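Glutamate racemase (PDB 2JFN) is a bacterial enzyme of the Asp/Glu/hydantoin racemase family, a two-lobed alpha/beta protein modelled here with glutamic acid and uridine-5'-diphosphate-N-acetylmuramoyl-L-alanine bound. Local coordinates at residues A[80-85]-A[251-256]; A[84-89]-A[237-242]; A[185-190]-A[212-217]. All coordinates share one frame; numbering follows the deposited sequence.

How the contacts relate
Contacts 1 and 2 belong to one lobe and start from the same piece of chain: residues 80-85 and 84-89 share Pro84 and Leu85, where helix 65-82 leads into strand 87-90. Both reach the same mixed sheet, and their centres lie about 14 Å apart. Contact 3 joins helices in the other part of the molecule, its centre about 36 Å from those of the first two and on the opposite side of the chain's centre. Along the chain it is nested inside the loops closed by both. Bound uridine-5'-diphosphate-N-acetylmuramoyl-L-alanine is about 6 Å from the Leu238 side chain in contact 2, while the glutamic acid is about 13 Å from that of Leu214 in contact 3.

Contact 1 (A[80-85]-A[251-256]); sequences QERYPL and ANIAFC
Arg82, in the last turn of helix 65-82, sets its side chain against the outer end of Phe255 of strand 253-256, the kind of helix-on-sheet packing that builds the layers of an alpha/beta fold. Starting from the backbone, CB comes 4.2 Å from CZ of Phe255 and CG keeps close to the same atom, so the aliphatic root of the arginine passes the tip of the ring. With CG beside the backbone N (chi1 -73°), bends at chi2 and chi3 curl the chain so that one face of the guanidinium meets the ring's CZ corner. There, Phe255 CZ stands 3.8 Å above the guanidinium plane, over its centre. The two planes are turned 70° apart, which rules out a parallel stack. NH1 makes the closest approach, 3.5 Å from Phe255 CE2, while NH2 lies 4.0 Å from both Phe255 CE2 and Phe255 CZ and barely reaches Ile253 CD1. The charge has a partner beyond these residues: NH2 forms a salt bridge with Glu279 of the adjoining strand 277-280.

Tyr83 follows directly, where the chain leaves the helix. Its CE1 lies 4.4 Å from CG2 of Ile253, a loose apolar touch on the side of the strand that also carries Phe255. Ile50, on strand 48-53 alongside, touches both Tyr83 and Phe255, and His48 meets the tyrosine ring edge-to-face. The hydroxyl hydrogen-bonds to Asp250 OD2, tying the tyrosine to the residue just ahead of 251-256. One water completes the link across the contact: it gives a hydrogen bond of 2.8 Å to Ala251 O and a weak one, also 2.8 Å, to Tyr83 OH.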
loop_
_atom_site.group_PDB
_atom_site.type_symbol
_atom_site.label_atom_id
_atom_site.label_comp_id
_atom_site.label_asym_id
_atom_site.label_seq_id
_atom_site.Cartn_x
_atom_site.Cartn_y
_atom_site.Cartn_z
ATOM N N GLN A 80 -16.695 -2.834 9.025
ATOM C CA GLN A 80 -17.822 -3.707 8.688
ATOM C C GLN A 80 -19.089 -3.350 9.457
ATOM O O GLN A 80 -20.200 -3.627 9.003
ATOM C CB GLN A 80 -17.475 -5.175 8.961
ATOM C CG GLN A 80 -18.643 -6.123 8.693
ATOM C CD GLN A 80 -18.298 -7.577 8.894
ATOM O OE1 GLN A 80 -18.003 -8.013 10.010
ATOM N NE2 GLN A 80 -18.336 -8.345 7.815
ATOM N N GLU A 81 -18.923 -2.746 10.627
ATOM C CA GLU A 81 -20.065 -2.351 11.438
ATOM C C GLU A 81 -20.730 -1.123 10.844
ATOM O O GLU A 81 -21.949 -0.970 10.921
ATOM C CB GLU A 81 -19.623 -2.062 12.872
ATOM C CG GLU A 81 -19.481 -3.303 13.713
ATOM C CD GLU A 81 -20.790 -4.061 13.830
ATOM O OE1 GLU A 81 -21.813 -3.439 14.196
ATOM O OE2 GLU A 81 -20.799 -5.280 13.559
ATOM N N ARG A 82 -19.925 -0.249 10.248
ATOM C CA ARG A 82 -20.444 0.959 9.622
ATOM C C ARG A 82 -21.070 0.625 8.266
ATOM O O ARG A 82 -22.120 1.164 7.907
ATOM C CB ARG A 82 -19.323 1.991 9.442
ATOM C CG ARG A 82 -18.868 2.656 10.743
ATOM C CD ARG A 82 -20.001 3.484 11.355
ATOM N NE ARG A 82 -20.349 4.620 10.502
ATOM C CZ ARG A 82 -19.744 5.804 10.546
ATOM N NH1 ARG A 82 -18.762 6.015 11.410
ATOM N NH2 ARG A 82 -20.110 6.773 9.713
ATOM N N TYR A 83 -20.423 -0.263 7.517
ATOM C CA TYR A 83 -20.922 -0.670 6.203
ATOM C C TYR A 83 -20.573 -2.108 5.851
ATOM O O TYR A 83 -19.415 -2.515 5.965
ATOM C CB TYR A 83 -20.337 0.198 5.078
ATOM C CG TYR A 83 -20.770 1.642 5.035
ATOM C CD1 TYR A 83 -19.998 2.639 5.624
ATOM C CD2 TYR A 83 -21.935 2.018 4.366
ATOM C CE1 TYR A 83 -20.372 3.976 5.546
ATOM C CE2 TYR A 83 -22.317 3.353 4.282
ATOM C CZ TYR A 83 -21.534 4.323 4.871
ATOM O OH TYR A 83 -21.910 5.647 4.788
ATOM N N PRO A 84 -21.571 -2.906 5.437
ATOM C CA PRO A 84 -21.257 -4.287 5.065
ATOM C C PRO A 84 -20.284 -4.132 3.892
ATOM O O PRO A 84 -20.445 -3.230 3.071
ATOM C CB PRO A 84 -22.609 -4.836 4.624
ATOM C CG PRO A 84 -23.563 -4.120 5.552
ATOM C CD PRO A 84 -23.029 -2.698 5.532
ATOM N N LEU A 85 -19.277 -4.992 3.814
ATOM C CA LEU A 85 -18.279 -4.880 2.755
ATOM C C LEU A 85 -18.400 -5.945 1.677
ATOM O O LEU A 85 -18.684 -7.099 1.965
ATOM C CB LEU A 85 -16.875 -4.956 3.363
ATOM C CG LEU A 85 -16.540 -3.986 4.499
ATOM C CD1 LEU A 85 -15.157 -4.300 5.069
ATOM C CD2 LEU A 85 -16.606 -2.563 3.980
ATOM N N ALA A 251 -21.911 8.432 -0.423
ATOM C CA ALA A 251 -20.701 8.896 -1.089
ATOM C C ALA A 251 -19.471 8.257 -0.449
ATOM O O ALA A 251 -19.548 7.722 0.655
ATOM C CB ALA A 251 -20.606 10.410 -0.998
ATOM N N ASN A 252 -18.341 8.319 -1.147
ATOM C CA ASN A 252 -17.101 7.745 -0.639
ATOM C C ASN A 252 -16.726 8.417 0.671
ATOM O O ASN A 252 -16.937 9.612 0.845
ATOM C CB ASN A 252 -15.960 7.935 -1.640
ATOM C CG ASN A 252 -16.247 7.300 -2.978
ATOM O OD1 ASN A 252 -16.942 6.285 -3.062
ATOM N ND2 ASN A 252 -15.699 7.882 -4.036
ATOM N N ILE A 253 -16.160 7.649 1.591
ATOM C CA ILE A 253 -15.778 8.211 2.879
ATOM C C ILE A 253 -14.413 7.708 3.359
ATOM O O ILE A 253 -14.001 6.585 3.048
ATOM C CB ILE A 253 -16.858 7.882 3.939
ATOM C CG1 ILE A 253 -16.529 8.559 5.269
ATOM C CG2 ILE A 253 -16.961 6.380 4.124
ATOM C CD1 ILE A 253 -17.569 8.296 6.338
ATOM N N ALA A 254 -13.706 8.563 4.094
ATOM C CA ALA A 254 -12.404 8.209 4.640
ATOM C C ALA A 254 -12.532 8.134 6.159
ATOM O O ALA A 254 -13.199 8.973 6.776
ATOM C CB ALA A 254 -11.355 9.254 4.249
ATOM N N PHE A 255 -11.908 7.121 6.748
ATOM C CA PHE A 255 -11.920 6.927 8.197
ATOM C C PHE A 255 -10.510 7.002 8.782
ATOM O O PHE A 255 -9.575 6.392 8.258
ATOM C CB PHE A 255 -12.467 5.547 8.574
ATOM C CG PHE A 255 -13.957 5.408 8.454
ATOM C CD1 PHE A 255 -14.502 4.365 7.712
ATOM C CD2 PHE A 255 -14.813 6.285 9.112
ATOM C CE1 PHE A 255 -15.880 4.191 7.621
ATOM C CE2 PHE A 255 -16.199 6.124 9.033
ATOM C CZ PHE A 255 -16.735 5.074 8.283
ATOM N N CYS A 256 -10.349 7.747 9.868
ATOM C CA CYS A 256 -9.059 7.786 10.548
ATOM C C CYS A 256 -9.372 7.138 11.900
ATOM O O CYS A 256 -10.546 6.980 12.251
ATOM C CB CYS A 256 -8.550 9.223 10.721
ATOM S SG CYS A 256 -9.631 10.320 11.654
HETATM O O HOH W 1 -19.869 6.222 2.977
#

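Contact 2 (A[84-89]-A[237-242]); sequences PLALAV and WLLEHE
Leu87 packs against both Leu238 and Leu239 in the apolar part of this contact, crossing the Leu238 side chain at about a right angle. Leu87 CD1 comes 3.6 Å from Leu238 CB and 4.0 Å from Leu238 CD1; with CG opposite the backbone N (chi1 172°), the leucine reaches out from its strand to the helix. Leu239 makes its share of the packing through one methyl: its CD2 sits 4.1 Å from Leu87 CB and 4.2 Å from Ala86 CB, touching two consecutive residues. Leu44 and Leu47 extend the apolar surroundings of Leu239.

This is a helix packed on a sheet: helix 228-241 lies against strand 87-90 of the mixed sheet of this alpha/beta fold, and the same helix also offers Thr235 to Leu87. No hydrogen bond crosses between the segments.

The hydrogen bonds nearby belong to the helix and to the sheet, each on its own side. Near the end of the helix, Trp237 O takes bonds from both Glu240 N and His241 N, and Glu242 N reaches back to Leu238 O at 2.8 Å as the chain leaves the helical path. On the strand side, Leu87 pairs through its backbone with Leu25 of strand 21-28.

An aromatic contact stays within the helix: His241 CG lies 3.9 Å above the Trp237 ring plane, offset toward the rim.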
loop_
_atom_site.group_PDB
_atom_site.type_symbol
_atom_site.label_atom_id
_atom_site.label_comp_id
_atom_site.label_asym_id
_atom_site.label_seq_id
_atom_site.Cartn_x
_atom_site.Cartn_y
_atom_site.Cartn_z
ATOM N N PRO A 84 -21.571 -2.906 5.437
ATOM C CA PRO A 84 -21.257 -4.287 5.065
ATOM C C PRO A 84 -20.284 -4.132 3.892
ATOM O O PRO A 84 -20.445 -3.230 3.071
ATOM C CB PRO A 84 -22.609 -4.836 4.624
ATOM C CG PRO A 84 -23.563 -4.120 5.552
ATOM C CD PRO A 84 -23.029 -2.698 5.532
ATOM N N LEU A 85 -19.277 -4.992 3.814
ATOM C CA LEU A 85 -18.279 -4.880 2.755
ATOM C C LEU A 85 -18.400 -5.945 1.677
ATOM O O LEU A 85 -18.684 -7.099 1.965
ATOM C CB LEU A 85 -16.875 -4.956 3.363
ATOM C CG LEU A 85 -16.540 -3.986 4.499
ATOM C CD1 LEU A 85 -15.157 -4.300 5.069
ATOM C CD2 LEU A 85 -16.606 -2.563 3.980
ATOM N N ALA A 86 -18.198 -5.546 0.428
ATOM C CA ALA A 86 -18.232 -6.494 -0.674
ATOM C C ALA A 86 -16.812 -7.056 -0.800
ATOM O O ALA A 86 -16.612 -8.204 -1.186
ATOM C CB ALA A 86 -18.647 -5.785 -1.970
ATOM N N LEU A 87 -15.824 -6.242 -0.439
ATOM C CA LEU A 87 -14.429 -6.653 -0.534
ATOM C C LEU A 87 -13.530 -5.666 0.199
ATOM O O LEU A 87 -13.848 -4.480 0.294
ATOM C CB LEU A 87 -14.030 -6.722 -2.016
ATOM C CG LEU A 87 -12.581 -6.944 -2.457
ATOM C CD1 LEU A 87 -12.589 -7.473 -3.888
ATOM C CD2 LEU A 87 -11.784 -5.641 -2.376
ATOM N N ALA A 88 -12.409 -6.163 0.711
ATOM C CA ALA A 88 -11.447 -5.328 1.416
ATOM C C ALA A 88 -10.038 -5.560 0.876
ATOM O O ALA A 88 -9.642 -6.693 0.585
ATOM C CB ALA A 88 -11.479 -5.626 2.904
ATOM N N VAL A 89 -9.287 -4.475 0.749
ATOM C CA VAL A 89 -7.916 -4.542 0.261
ATOM C C VAL A 89 -6.957 -4.071 1.342
ATOM O O VAL A 89 -7.087 -2.960 1.854
ATOM C CB VAL A 89 -7.705 -3.634 -0.968
ATOM C CG1 VAL A 89 -6.279 -3.796 -1.486
ATOM C CG2 VAL A 89 -8.726 -3.959 -2.050
ATOM N N TRP A 237 -11.870 -8.869 -10.535
ATOM C CA TRP A 237 -12.171 -10.290 -10.687
ATOM C C TRP A 237 -12.964 -10.818 -9.487
ATOM O O TRP A 237 -13.907 -11.599 -9.646
ATOM C CB TRP A 237 -10.884 -11.107 -10.826
ATOM C CG TRP A 237 -11.131 -12.543 -11.219
ATOM C CD1 TRP A 237 -11.366 -13.022 -12.481
ATOM C CD2 TRP A 237 -11.201 -13.678 -10.343
ATOM N NE1 TRP A 237 -11.574 -14.383 -12.443
ATOM C CE2 TRP A 237 -11.479 -14.811 -11.144
ATOM C CE3 TRP A 237 -11.058 -13.848 -8.960
ATOM C CZ2 TRP A 237 -11.616 -16.097 -10.606
ATOM C CZ3 TRP A 237 -11.196 -15.129 -8.424
ATOM C CH2 TRP A 237 -11.472 -16.235 -9.249
ATOM N N LEU A 238 -12.575 -10.396 -8.288
ATOM C CA LEU A 238 -13.248 -10.839 -7.073
ATOM C C LEU A 238 -14.652 -10.266 -6.960
ATOM O O LEU A 238 -15.562 -10.928 -6.457
ATOM C CB LEU A 238 -12.425 -10.455 -5.842
ATOM C CG LEU A 238 -11.097 -11.199 -5.706
ATOM C CD1 LEU A 238 -10.292 -10.621 -4.566
ATOM C CD2 LEU A 238 -11.359 -12.680 -5.473
ATOM N N LEU A 239 -14.837 -9.037 -7.421
ATOM C CA LEU A 239 -16.156 -8.428 -7.359
ATOM C C LEU A 239 -17.085 -9.174 -8.312
ATOM O O LEU A 239 -18.308 -9.098 -8.192
ATOM C CB LEU A 239 -16.081 -6.949 -7.741
ATOM C CG LEU A 239 -15.390 -6.039 -6.714
ATOM C CD1 LEU A 239 -15.267 -4.633 -7.267
ATOM C CD2 LEU A 239 -16.185 -6.042 -5.410
ATOM N N GLU A 240 -16.491 -9.906 -9.249
ATOM C CA GLU A 240 -17.261 -10.655 -10.232
ATOM C C GLU A 240 -17.509 -12.103 -9.853
ATOM O O GLU A 240 -18.582 -12.636 -10.118
ATOM C CB GLU A 240 -16.559 -10.621 -11.594
ATOM C CG GLU A 240 -16.541 -9.254 -12.260
ATOM C CD GLU A 240 -17.933 -8.666 -12.414
ATOM O OE1 GLU A 240 -18.815 -9.362 -12.973
ATOM O OE2 GLU A 240 -18.144 -7.509 -11.979
ATOM N N HIS A 241 -16.524 -12.739 -9.228
ATOM C CA HIS A 241 -16.656 -14.146 -8.881
ATOM C C HIS A 241 -16.730 -14.530 -7.399
ATOM O O HIS A 241 -16.881 -15.713 -7.088
ATOM C CB HIS A 241 -15.512 -14.924 -9.545
ATOM C CG HIS A 241 -15.428 -14.729 -11.030
ATOM N ND1 HIS A 241 -14.409 -15.256 -11.794
ATOM C CD2 HIS A 241 -16.230 -14.056 -11.889
ATOM C CE1 HIS A 241 -14.584 -14.913 -13.058
ATOM N NE2 HIS A 241 -15.682 -14.184 -13.143
ATOM N N GLU A 242 -16.642 -13.564 -6.484
ATOM C CA GLU A 242 -16.675 -13.910 -5.061
ATOM C C GLU A 242 -17.348 -12.951 -4.082
ATOM O O GLU A 242 -17.845 -13.380 -3.044
ATOM C CB GLU A 242 -15.251 -14.162 -4.557
ATOM C CG GLU A 242 -14.607 -15.427 -5.080
ATOM C CD GLU A 242 -13.182 -15.584 -4.596
ATOM O OE1 GLU A 242 -12.923 -15.325 -3.397
ATOM O OE2 GLU A 242 -12.321 -15.978 -5.412
#

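Contact 3 (A[185-190]-A[212-217]); sequences RILRPW and EELLQV
Leu187 meets Leu214 and Val217 in a buried, purely apolar helix-to-helix contact, made where helix 180-186 gives way to helix 188-191 and faces helix 211-217. One methyl does the work: Leu187 CD1 lies 3.8 Å from Val217 CG1 and 4.0 Å from Leu214 CD2. Its two partners are three positions apart, nearly one turn of their helix, and the methyl approaches both. The leucine pair crosses at about a right angle. Val217 sets CG1 opposite its backbone N (chi1 177°), and that is the branch it presents to Leu187.

Polar groups stay outside this apolar meeting. Val217 N and Gln216 N both bond to Glu213 O, from the same face of its carbonyl plane, while the Glu213 carboxylate makes a salt bridge with Lys172. Across on 185-190, the guanidinium groups of Arg185 and Arg188 lie over each other, each CZ 3.8 Å above the other's plane.

Beneath Leu187 runs strand 156-161, an outermost strand of the four-stranded parallel sheet, which touches it through Leu160; helix 163-174 flanks the contact, with Met165 against Leu214, and Lys184 of helix 180-186 packs on Val217.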
loop_
_atom_site.group_PDB
_atom_site.type_symbol
_atom_site.label_atom_id
_atom_site.label_comp_id
_atom_site.label_asym_id
_atom_site.label_seq_id
_atom_site.Cartn_x
_atom_site.Cartn_y
_atom_site.Cartn_z
ATOM N N ARG A 185 20.334 10.728 -0.848
ATOM C CA ARG A 185 21.096 10.173 0.261
ATOM C C ARG A 185 20.620 8.751 0.536
ATOM O O ARG A 185 21.421 7.824 0.669
ATOM C CB ARG A 185 20.902 11.041 1.509
ATOM C CG ARG A 185 21.639 10.526 2.735
ATOM C CD ARG A 185 23.152 10.582 2.543
ATOM N NE ARG A 185 23.841 9.837 3.594
ATOM C CZ ARG A 185 23.819 8.513 3.701
ATOM N NH1 ARG A 185 23.149 7.782 2.818
ATOM N NH2 ARG A 185 24.455 7.919 4.701
ATOM N N ILE A 186 19.305 8.584 0.615
ATOM C CA ILE A 186 18.736 7.268 0.865
ATOM C C ILE A 186 19.151 6.297 -0.242
ATOM O O ILE A 186 19.485 5.145 0.025
ATOM C CB ILE A 186 17.187 7.342 0.927
ATOM C CG1 ILE A 186 16.758 8.205 2.122
ATOM C CG2 ILE A 186 16.598 5.936 1.024
ATOM C CD1 ILE A 186 15.255 8.461 2.194
ATOM N N LEU A 187 19.141 6.772 -1.485
ATOM C CA LEU A 187 19.495 5.935 -2.629
ATOM C C LEU A 187 20.987 5.939 -2.984
ATOM O O LEU A 187 21.393 5.332 -3.975
ATOM C CB LEU A 187 18.671 6.366 -3.856
ATOM C CG LEU A 187 17.151 6.201 -3.722
ATOM C CD1 LEU A 187 16.430 6.936 -4.848
ATOM C CD2 LEU A 187 16.801 4.726 -3.741
ATOM N N ARG A 188 21.800 6.601 -2.165
ATOM C CA ARG A 188 23.237 6.688 -2.419
ATOM C C ARG A 188 23.847 5.328 -2.771
ATOM O O ARG A 188 24.571 5.210 -3.755
ATOM C CB ARG A 188 23.964 7.313 -1.212
ATOM C CG ARG A 188 25.393 7.798 -1.531
ATOM C CD ARG A 188 26.026 8.566 -0.369
ATOM N NE ARG A 188 26.412 7.695 0.742
ATOM C CZ ARG A 188 27.090 8.103 1.811
ATOM N NH1 ARG A 188 27.457 9.372 1.923
ATOM N NH2 ARG A 188 27.415 7.244 2.764
ATOM N N PRO A 189 23.541 4.276 -1.986
ATOM C CA PRO A 189 24.084 2.940 -2.260
ATOM C C PRO A 189 23.926 2.537 -3.723
ATOM O O PRO A 189 24.856 2.010 -4.345
ATOM C CB PRO A 189 23.259 2.040 -1.343
ATOM C CG PRO A 189 22.948 2.922 -0.193
ATOM C CD PRO A 189 22.599 4.233 -0.852
ATOM N N TRP A 190 22.736 2.779 -4.266
ATOM C CA TRP A 190 22.439 2.437 -5.649
ATOM C C TRP A 190 23.102 3.380 -6.641
ATOM O O TRP A 190 23.571 2.952 -7.688
ATOM C CB TRP A 190 20.923 2.416 -5.868
ATOM C CG TRP A 190 20.254 1.226 -5.234
ATOM C CD1 TRP A 190 20.849 0.258 -4.479
ATOM C CD2 TRP A 190 18.867 0.874 -5.320
ATOM N NE1 TRP A 190 19.922 -0.677 -4.089
ATOM C CE2 TRP A 190 18.696 -0.323 -4.591
ATOM C CE3 TRP A 190 17.753 1.455 -5.942
ATOM C CZ2 TRP A 190 17.455 -0.953 -4.467
ATOM C CZ3 TRP A 190 16.514 0.824 -5.818
ATOM C CH2 TRP A 190 16.380 -0.366 -5.085
ATOM N N GLU A 212 7.387 10.397 -9.196
ATOM C CA GLU A 212 8.045 11.520 -9.863
ATOM C C GLU A 212 9.409 11.823 -9.252
ATOM O O GLU A 212 10.412 11.908 -9.964
ATOM C CB GLU A 212 7.158 12.770 -9.816
ATOM C CG GLU A 212 7.648 13.899 -10.715
ATOM C CD GLU A 212 6.511 14.750 -11.274
ATOM O OE1 GLU A 212 5.671 14.213 -12.034
ATOM O OE2 GLU A 212 6.456 15.957 -10.955
ATOM N N GLU A 213 9.443 11.974 -7.930
ATOM C CA GLU A 213 10.683 12.259 -7.230
ATOM C C GLU A 213 11.718 11.152 -7.444
ATOM O O GLU A 213 12.897 11.434 -7.667
ATOM C CB GLU A 213 10.424 12.422 -5.728
ATOM C CG GLU A 213 9.634 13.663 -5.327
ATOM C CD GLU A 213 8.128 13.534 -5.531
ATOM O OE1 GLU A 213 7.643 12.430 -5.868
ATOM O OE2 GLU A 213 7.427 14.550 -5.342
ATOM N N LEU A 214 11.280 9.895 -7.362
ATOM C CA LEU A 214 12.189 8.763 -7.549
ATOM C C LEU A 214 12.815 8.767 -8.936
ATOM O O LEU A 214 14.004 8.494 -9.088
ATOM C CB LEU A 214 11.458 7.436 -7.329
ATOM C CG LEU A 214 11.111 7.105 -5.872
ATOM C CD1 LEU A 214 10.206 5.883 -5.815
ATOM C CD2 LEU A 214 12.405 6.869 -5.086
ATOM N N LEU A 215 12.014 9.086 -9.942
ATOM C CA LEU A 215 12.512 9.110 -11.306
ATOM C C LEU A 215 13.500 10.246 -11.558
ATOM O O LEU A 215 14.285 10.190 -12.498
ATOM C CB LEU A 215 11.336 9.178 -12.282
ATOM C CG LEU A 215 10.526 7.877 -12.292
ATOM C CD1 LEU A 215 9.319 8.014 -13.193
ATOM C CD2 LEU A 215 11.415 6.734 -12.765
ATOM N N GLN A 216 13.471 11.275 -10.718
ATOM C CA GLN A 216 14.399 12.388 -10.885
ATOM C C GLN A 216 15.754 12.041 -10.278
ATOM O O GLN A 216 16.790 12.536 -10.718
ATOM C CB GLN A 216 13.864 13.655 -10.208
ATOM C CG GLN A 216 12.546 14.173 -10.754
ATOM C CD GLN A 216 12.146 15.498 -10.129
ATOM O OE1 GLN A 216 12.748 16.536 -10.414
ATOM N NE2 GLN A 216 11.138 15.470 -9.263
ATOM N N VAL A 217 15.738 11.180 -9.267
ATOM C CA VAL A 217 16.950 10.783 -8.566
ATOM C C VAL A 217 17.602 9.512 -9.098
ATOM O O VAL A 217 18.825 9.423 -9.170
ATOM C CB VAL A 217 16.655 10.597 -7.052
ATOM C CG1 VAL A 217 17.896 10.116 -6.317
ATOM C CG2 VAL A 217 16.170 11.904 -6.467
#